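Local coordinates for protein complement factor H (Bos taurus, PDB 6XZ6) that probably regulates the complement system and is bound through its domain D5 by the factor H receptor of Trypanosoma brucei, at residues Ile28-Glu39 / Trp52-Trp60. Sequence-based numbering, arbitrary orientation.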
ATOM      1  N   ILE B  28      -6.480 -29.795  -7.527  1.00 28.60           N
ATOM      2  CA  ILE B  28      -5.908 -28.459  -7.639  1.00 24.15           C
ATOM      3  C   ILE B  28      -7.085 -27.460  -7.475  1.00 28.43           C
ATOM      4  O   ILE B  28      -8.230 -27.808  -7.762  1.00 29.80           O
ATOM      5  CB  ILE B  28      -5.066 -28.206  -8.929  1.00 23.87           C
ATOM      6  CG1 ILE B  28      -5.908 -28.260 -10.237  1.00 24.15           C
ATOM      7  CG2 ILE B  28      -3.871 -29.127  -9.008  1.00 22.27           C
ATOM      8  CD1 ILE B  28      -6.380 -26.911 -10.796  1.00 17.60           C
ATOM      9  N   THR B  29      -6.802 -26.252  -6.986  1.00 23.74           N
ATOM     10  CA  THR B  29      -7.773 -25.162  -6.890  1.00 23.82           C
ATOM     11  C   THR B  29      -7.164 -23.994  -7.700  1.00 24.74           C
ATOM     12  O   THR B  29      -5.971 -23.771  -7.647  1.00 24.58           O
ATOM     13  CB  THR B  29      -8.132 -24.770  -5.440  1.00 31.06           C
ATOM     14  OG1 THR B  29      -6.948 -24.393  -4.753  1.00 31.09           O
ATOM     15  CG2 THR B  29      -8.877 -25.859  -4.684  1.00 29.67           C
ATOM     16  N   TYR B  30      -7.957 -23.289  -8.464  1.00 20.85           N
ATOM     17  CA  TYR B  30      -7.467 -22.188  -9.279  1.00 18.32           C
ATOM     18  C   TYR B  30      -8.280 -20.895  -9.106  1.00 27.40           C
ATOM     19  O   TYR B  30      -9.464 -20.940  -8.791  1.00 30.59           O
ATOM     20  CB  TYR B  30      -7.396 -22.606 -10.765  1.00 16.50           C
ATOM     21  CG  TYR B  30      -8.738 -22.726 -11.460  1.00 16.74           C
ATOM     22  CD1 TYR B  30      -9.534 -23.860 -11.294  1.00 20.10           C
ATOM     23  CD2 TYR B  30      -9.164 -21.758 -12.367  1.00 16.49           C
ATOM     24  CE1 TYR B  30     -10.744 -23.994 -11.964  1.00 23.27           C
ATOM     25  CE2 TYR B  30     -10.381 -21.879 -13.034  1.00 19.35           C
ATOM     26  CZ  TYR B  30     -11.164 -22.999 -12.833  1.00 29.76           C
ATOM     27  OH  TYR B  30     -12.365 -23.125 -13.479  1.00 41.27           O
ATOM     28  N   GLU B  31      -7.630 -19.756  -9.347  1.00 23.62           N
ATOM     29  CA  GLU B  31      -8.213 -18.416  -9.299  1.00 24.38           C
ATOM     30  C   GLU B  31      -7.881 -17.729 -10.608  1.00 28.33           C
ATOM     31  O   GLU B  31      -6.842 -18.000 -11.189  1.00 26.04           O
ATOM     32  CB  GLU B  31      -7.641 -17.604  -8.126  1.00 25.25           C
ATOM     33  CG  GLU B  31      -8.101 -18.081  -6.768  1.00 33.16           C
ATOM     34  CD  GLU B  31      -9.583 -17.918  -6.513  1.00 43.72           C
ATOM     35  OE1 GLU B  31     -10.085 -16.784  -6.686  1.00 34.78           O
ATOM     36  OE2 GLU B  31     -10.235 -18.916  -6.122  1.00 36.11           O
ATOM     37  N   CYS B  32      -8.751 -16.850 -11.062  1.00 29.02           N
ATOM     38  CA  CYS B  32      -8.558 -16.116 -12.301  1.00 31.28           C
ATOM     39  C   CYS B  32      -8.045 -14.684 -12.024  1.00 33.74           C
ATOM     40  O   CYS B  32      -8.321 -14.113 -10.963  1.00 32.42           O
ATOM     41  CB  CYS B  32      -9.844 -16.118 -13.132  1.00 35.83           C
ATOM     42  SG  CYS B  32     -10.381 -17.764 -13.707  1.00 40.91           S
ATOM     43  N   LYS B  33      -7.289 -14.117 -12.991  1.00 30.82           N
ATOM     44  CA  LYS B  33      -6.745 -12.756 -12.961  1.00 32.37           C
ATOM     45  C   LYS B  33      -7.896 -11.776 -12.897  1.00 38.85           C
ATOM     46  O   LYS B  33      -8.977 -12.085 -13.402  1.00 40.38           O
ATOM     47  CB  LYS B  33      -5.984 -12.466 -14.266  1.00 37.18           C
ATOM     48  CG  LYS B  33      -4.497 -12.742 -14.235  1.00 67.19           C
ATOM     49  CD  LYS B  33      -3.816 -11.838 -15.258  1.00 89.77           C
ATOM     50  CE  LYS B  33      -3.008 -12.586 -16.290  1.00104.78           C
ATOM     51  NZ  LYS B  33      -1.619 -12.829 -15.815  1.00108.85           N
ATOM     52  N   LYS B  34      -7.663 -10.577 -12.331  1.00 35.98           N
ATOM     53  CA  LYS B  34      -8.674  -9.523 -12.255  1.00 38.55           C
ATOM     54  C   LYS B  34      -9.152  -9.279 -13.693  1.00 45.72           C
ATOM     55  O   LYS B  34      -8.321  -9.137 -14.595  1.00 46.88           O
ATOM     56  CB  LYS B  34      -8.063  -8.252 -11.638  1.00 41.89           C
ATOM     57  CG  LYS B  34      -9.069  -7.271 -11.063  1.00 50.54           C
ATOM     58  CD  LYS B  34      -8.443  -5.898 -10.895  1.00 58.78           C
ATOM     59  CE  LYS B  34      -9.428  -4.838 -10.461  1.00 67.65           C
ATOM     60  NZ  LYS B  34      -8.752  -3.530 -10.258  1.00 79.86           N
ATOM     61  N   GLY B  35     -10.463  -9.367 -13.906  1.00 43.33           N
ATOM     62  CA  GLY B  35     -11.060  -9.204 -15.226  1.00 45.64           C
ATOM     63  C   GLY B  35     -11.468 -10.495 -15.903  1.00 49.39           C
ATOM     64  O   GLY B  35     -12.184 -10.470 -16.904  1.00 52.73           O
ATOM     65  N   PHE B  36     -11.014 -11.631 -15.359  1.00 44.20           N
ATOM     66  CA  PHE B  36     -11.281 -12.977 -15.868  1.00 43.55           C
ATOM     67  C   PHE B  36     -12.102 -13.755 -14.878  1.00 49.08           C
ATOM     68  O   PHE B  36     -11.971 -13.535 -13.672  1.00 47.97           O
ATOM     69  CB  PHE B  36      -9.973 -13.716 -16.174  1.00 42.55           C
ATOM     70  CG  PHE B  36      -9.248 -13.211 -17.395  1.00 46.40           C
ATOM     71  CD1 PHE B  36      -8.388 -12.125 -17.311  1.00 51.23           C
ATOM     72  CD2 PHE B  36      -9.409 -13.835 -18.626  1.00 50.82           C
ATOM     73  CE1 PHE B  36      -7.712 -11.665 -18.439  1.00 55.01           C
ATOM     74  CE2 PHE B  36      -8.739 -13.373 -19.757  1.00 56.21           C
ATOM     75  CZ  PHE B  36      -7.893 -12.290 -19.657  1.00 55.48           C
ATOM     76  N   PHE B  37     -12.959 -14.653 -15.387  1.00 49.54           N
ATOM     77  CA  PHE B  37     -13.884 -15.465 -14.599  1.00 51.76           C
ATOM     78  C   PHE B  37     -13.826 -16.928 -15.048  1.00 54.75           C
ATOM     79  O   PHE B  37     -13.629 -17.178 -16.242  1.00 54.74           O
ATOM     80  CB  PHE B  37     -15.324 -14.919 -14.748  1.00 59.96           C
ATOM     81  CG  PHE B  37     -15.468 -13.458 -14.370  1.00 65.69           C
ATOM     82  CD1 PHE B  37     -15.252 -12.453 -15.309  1.00 72.28           C
ATOM     83  CD2 PHE B  37     -15.786 -13.083 -13.065  1.00 69.95           C
ATOM     84  CE1 PHE B  37     -15.354 -11.099 -14.949  1.00 76.37           C
ATOM     85  CE2 PHE B  37     -15.880 -11.725 -12.704  1.00 75.29           C
ATOM     86  CZ  PHE B  37     -15.662 -10.745 -13.648  1.00 75.52           C
ATOM     87  N   PRO B  38     -14.014 -17.910 -14.134  1.00 51.20           N
ATOM     88  CA  PRO B  38     -13.943 -19.321 -14.556  1.00 51.85           C
ATOM     89  C   PRO B  38     -15.093 -19.780 -15.437  1.00 64.72           C
ATOM     90  O   PRO B  38     -16.195 -19.239 -15.330  1.00 68.49           O
ATOM     91  CB  PRO B  38     -13.901 -20.094 -13.237  1.00 51.97           C
ATOM     92  CG  PRO B  38     -14.514 -19.190 -12.248  1.00 57.22           C
ATOM     93  CD  PRO B  38     -14.221 -17.791 -12.677  1.00 52.26           C
ATOM     94  N   GLU B  39     -14.846 -20.814 -16.268  1.00 65.46           N
ATOM     95  CA  GLU B  39     -15.851 -21.400 -17.180  1.00 72.16           C
ATOM     96  C   GLU B  39     -17.021 -22.059 -16.405  1.00 82.67           C
ATOM     97  O   GLU B  39     -18.181 -21.944 -16.815  1.00 86.62           O
ATOM     98  CB  GLU B  39     -15.185 -22.421 -18.122  1.00 73.27           C
ATOM     99  CG  GLU B  39     -15.858 -22.550 -19.481  1.00 90.74           C
ATOM    100  CD  GLU B  39     -15.333 -23.683 -20.345  1.00114.95           C
ATOM    101  OE1 GLU B  39     -14.863 -23.406 -21.475  1.00105.38           O
ATOM    102  OE2 GLU B  39     -15.391 -24.849 -19.894  1.00112.40           O
ATOM    103  N   TRP B  52      -7.609 -33.331 -16.178  1.00 38.89           N
ATOM    104  CA  TRP B  52      -8.181 -32.487 -15.135  1.00 34.91           C
ATOM    105  C   TRP B  52      -9.650 -32.349 -15.368  1.00 46.22           C
ATOM    106  O   TRP B  52     -10.067 -31.975 -16.469  1.00 47.72           O
ATOM    107  CB  TRP B  52      -7.466 -31.119 -15.059  1.00 27.29           C
ATOM    108  CG  TRP B  52      -6.040 -31.274 -14.606  1.00 23.87           C
ATOM    109  CD1 TRP B  52      -4.941 -31.375 -15.401  1.00 25.81           C
ATOM    110  CD2 TRP B  52      -5.598 -31.563 -13.273  1.00 22.06           C
ATOM    111  NE1 TRP B  52      -3.829 -31.648 -14.643  1.00 24.00           N
ATOM    112  CE2 TRP B  52      -4.202 -31.765 -13.328  1.00 24.92           C
ATOM    113  CE3 TRP B  52      -6.242 -31.638 -12.029  1.00 23.30           C
ATOM    114  CZ2 TRP B  52      -3.434 -32.030 -12.181  1.00 23.21           C
ATOM    115  CZ3 TRP B  52      -5.486 -31.930 -10.901  1.00 24.17           C
ATOM    116  CH2 TRP B  52      -4.098 -32.121 -10.985  1.00 23.52           C
ATOM    117  N   VAL B  53     -10.450 -32.736 -14.347  1.00 47.19           N
ATOM    118  CA  VAL B  53     -11.917 -32.742 -14.416  1.00 50.68           C
ATOM    119  C   VAL B  53     -12.576 -32.017 -13.221  1.00 53.85           C
ATOM    120  O   VAL B  53     -12.401 -32.462 -12.089  1.00 53.44           O
ATOM    121  CB  VAL B  53     -12.475 -34.179 -14.620  1.00 59.29           C
ATOM    122  CG1 VAL B  53     -13.994 -34.211 -14.499  1.00 63.74           C
ATOM    123  CG2 VAL B  53     -12.035 -34.751 -15.964  1.00 60.27           C
ATOM    124  N   PRO B  54     -13.404 -30.961 -13.453  1.00 51.97           N
ATOM    125  CA  PRO B  54     -13.689 -30.302 -14.745  1.00 51.84           C
ATOM    126  C   PRO B  54     -12.483 -29.505 -15.235  1.00 52.44           C
ATOM    127  O   PRO B  54     -11.631 -29.129 -14.423  1.00 50.50           O
ATOM    128  CB  PRO B  54     -14.902 -29.414 -14.428  1.00 55.30           C
ATOM    129  CG  PRO B  54     -14.774 -29.079 -12.986  1.00 58.32           C
ATOM    130  CD  PRO B  54     -14.089 -30.270 -12.335  1.00 54.35           C
ATOM    131  N   VAL B  55     -12.393 -29.281 -16.549  1.00 49.06           N
ATOM    132  CA  VAL B  55     -11.266 -28.578 -17.171  1.00 46.06           C
ATOM    133  C   VAL B  55     -11.154 -27.110 -16.694  1.00 48.92           C
ATOM    134  O   VAL B  55     -12.108 -26.343 -16.876  1.00 51.64           O
ATOM    135  CB  VAL B  55     -11.272 -28.689 -18.720  1.00 51.80           C
ATOM    136  CG1 VAL B  55      -9.987 -28.112 -19.313  1.00 49.10           C
ATOM    137  CG2 VAL B  55     -11.470 -30.131 -19.175  1.00 54.82           C
ATOM    138  N   PRO B  56     -10.003 -26.702 -16.100  1.00 40.28           N
ATOM    139  CA  PRO B  56      -9.864 -25.312 -15.648  1.00 37.82           C
ATOM    140  C   PRO B  56      -9.604 -24.331 -16.795  1.00 44.20           C
ATOM    141  O   PRO B  56      -8.639 -24.497 -17.556  1.00 46.08           O
ATOM    142  CB  PRO B  56      -8.687 -25.372 -14.665  1.00 35.81           C
ATOM    143  CG  PRO B  56      -8.326 -26.808 -14.540  1.00 41.00           C
ATOM    144  CD  PRO B  56      -8.792 -27.469 -15.780  1.00 39.52           C
ATOM    145  N   ARG B  57     -10.490 -23.320 -16.925  1.00 40.99           N
ATOM    146  CA  ARG B  57     -10.401 -22.282 -17.960  1.00 41.94           C
ATOM    147  C   ARG B  57     -10.841 -20.934 -17.411  1.00 46.12           C
ATOM    148  O   ARG B  57     -11.943 -20.826 -16.850  1.00 47.03           O
ATOM    149  CB  ARG B  57     -11.241 -22.629 -19.213  1.00 46.51           C
ATOM    150  CG  ARG B  57     -10.683 -23.755 -20.083  1.00 63.18           C
ATOM    151  CD  ARG B  57     -11.472 -23.923 -21.370  1.00 85.54           C
ATOM    152  NE  ARG B  57     -11.356 -25.270 -21.941  1.00 97.25           N
ATOM    153  CZ  ARG B  57     -12.150 -26.293 -21.629  1.00118.57           C
ATOM    154  NH1 ARG B  57     -11.977 -27.475 -22.204  1.00109.92           N
ATOM    155  NH2 ARG B  57     -13.112 -26.146 -20.726  1.00108.85           N
ATOM    156  N   CYS B  58      -9.967 -19.902 -17.585  1.00 41.14           N
ATOM    157  CA  CYS B  58     -10.212 -18.505 -17.210  1.00 40.72           C
ATOM    158  C   CYS B  58     -10.554 -17.700 -18.484  1.00 46.84           C
ATOM    159  O   CYS B  58      -9.722 -17.557 -19.386  1.00 48.02           O
ATOM    160  CB  CYS B  58      -9.026 -17.911 -16.456  1.00 38.03           C
ATOM    161  SG  CYS B  58      -8.809 -18.568 -14.769  1.00 39.14           S
ATOM    162  N   ALA B  59     -11.810 -17.242 -18.569  1.00 43.49           N
ATOM    163  CA  ALA B  59     -12.357 -16.502 -19.692  1.00 46.49           C
ATOM    164  C   ALA B  59     -12.614 -15.053 -19.341  1.00 51.36           C
ATOM    165  O   ALA B  59     -12.938 -14.754 -18.196  1.00 50.41           O
ATOM    166  CB  ALA B  59     -13.649 -17.154 -20.146  1.00 50.70           C
ATOM    167  N   TRP B  60     -12.511 -14.161 -20.343  1.00 50.83           N
ATOM    168  CA  TRP B  60     -12.717 -12.719 -20.248  1.00 79.73           C
ATOM    169  C   TRP B  60     -14.189 -12.359 -19.953  1.00108.05           C
ATOM    170  O   TRP B  60     -15.087 -12.618 -20.757  1.00 71.16           O
ATOM    171  CB  TRP B  60     -12.210 -12.055 -21.537  1.00 82.38           C
ATOM    172  CG  TRP B  60     -12.305 -10.562 -21.535  1.00 87.50           C
ATOM    173  CD1 TRP B  60     -13.251  -9.799 -22.157  1.00 96.34           C
ATOM    174  CD2 TRP B  60     -11.441  -9.650 -20.843  1.00 86.25           C
ATOM    175  NE1 TRP B  60     -13.017  -8.465 -21.914  1.00 98.39           N
ATOM    176  CE2 TRP B  60     -11.913  -8.344 -21.105  1.00 95.67           C
ATOM    177  CE3 TRP B  60     -10.302  -9.808 -20.027  1.00 82.87           C
ATOM    178  CZ2 TRP B  60     -11.281  -7.201 -20.589  1.00 95.88           C
ATOM    179  CZ3 TRP B  60      -9.672  -8.677 -19.525  1.00 85.18           C
ATOM    180  CH2 TRP B  60     -10.157  -7.392 -19.808  1.00 91.21           C
TER
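Cys32 and Cys58 are joined by a disulfide, SG to SG 2.1 Å, with a torsion of -86° about the S-S bond. It ties the end of strand 27-32 to strand 58-59. The sulfur of Cys58 also lies at the edge of the Tyr30 ring, 4.0 Å from CD2.

Backbone hydrogen bonds pair strand 37-38 with strand 58-59, antiparallel. Phe37 and Ala59 bond both ways: Phe37 N reaches Ala59 O at 2.8 Å, almost straight, and Ala59 N reaches Phe37 O. Just beyond the strands, Glu39 N makes a more bent hydrogen bond to Arg57 O.

Apolar packing follows strand 27-32. Pro56 CB sits over one face of the Tyr30 ring, 3.7 Å from CE1, as a CH-pi contact. With chi1 73°, CG of Tyr30 lies between its own N and C, which turns the ring toward Pro56. Ile28 brings CG2 to within 3.6 Å of CH2 of Trp52. The indole NE1 of Trp52 donates a hydrogen bond to Asp6 O.

Near the C-terminus, Trp60 and Phe36 form a T-shaped pair, planes at 76°. The Trp60 edge meets the Phe36 face, CE3 to CZ 3.5 Å, while Gly35 O lies over a Trp60 face. Trp60 is poorly ordered.

Glu39 and Arg57 run side by side and form a salt bridge, OE2 to NH2 2.8 Å. Glu39 is also poorly ordered.

Cys5-Cys47 pairs cysteines one and three, Cys32-Cys58 two and four. This connectivity, with the short antiparallel pairing of strands 37-38 and 58-59 and the buried Ile28, Tyr30 and Pro56, is characteristic of the sushi (complement control protein) fold.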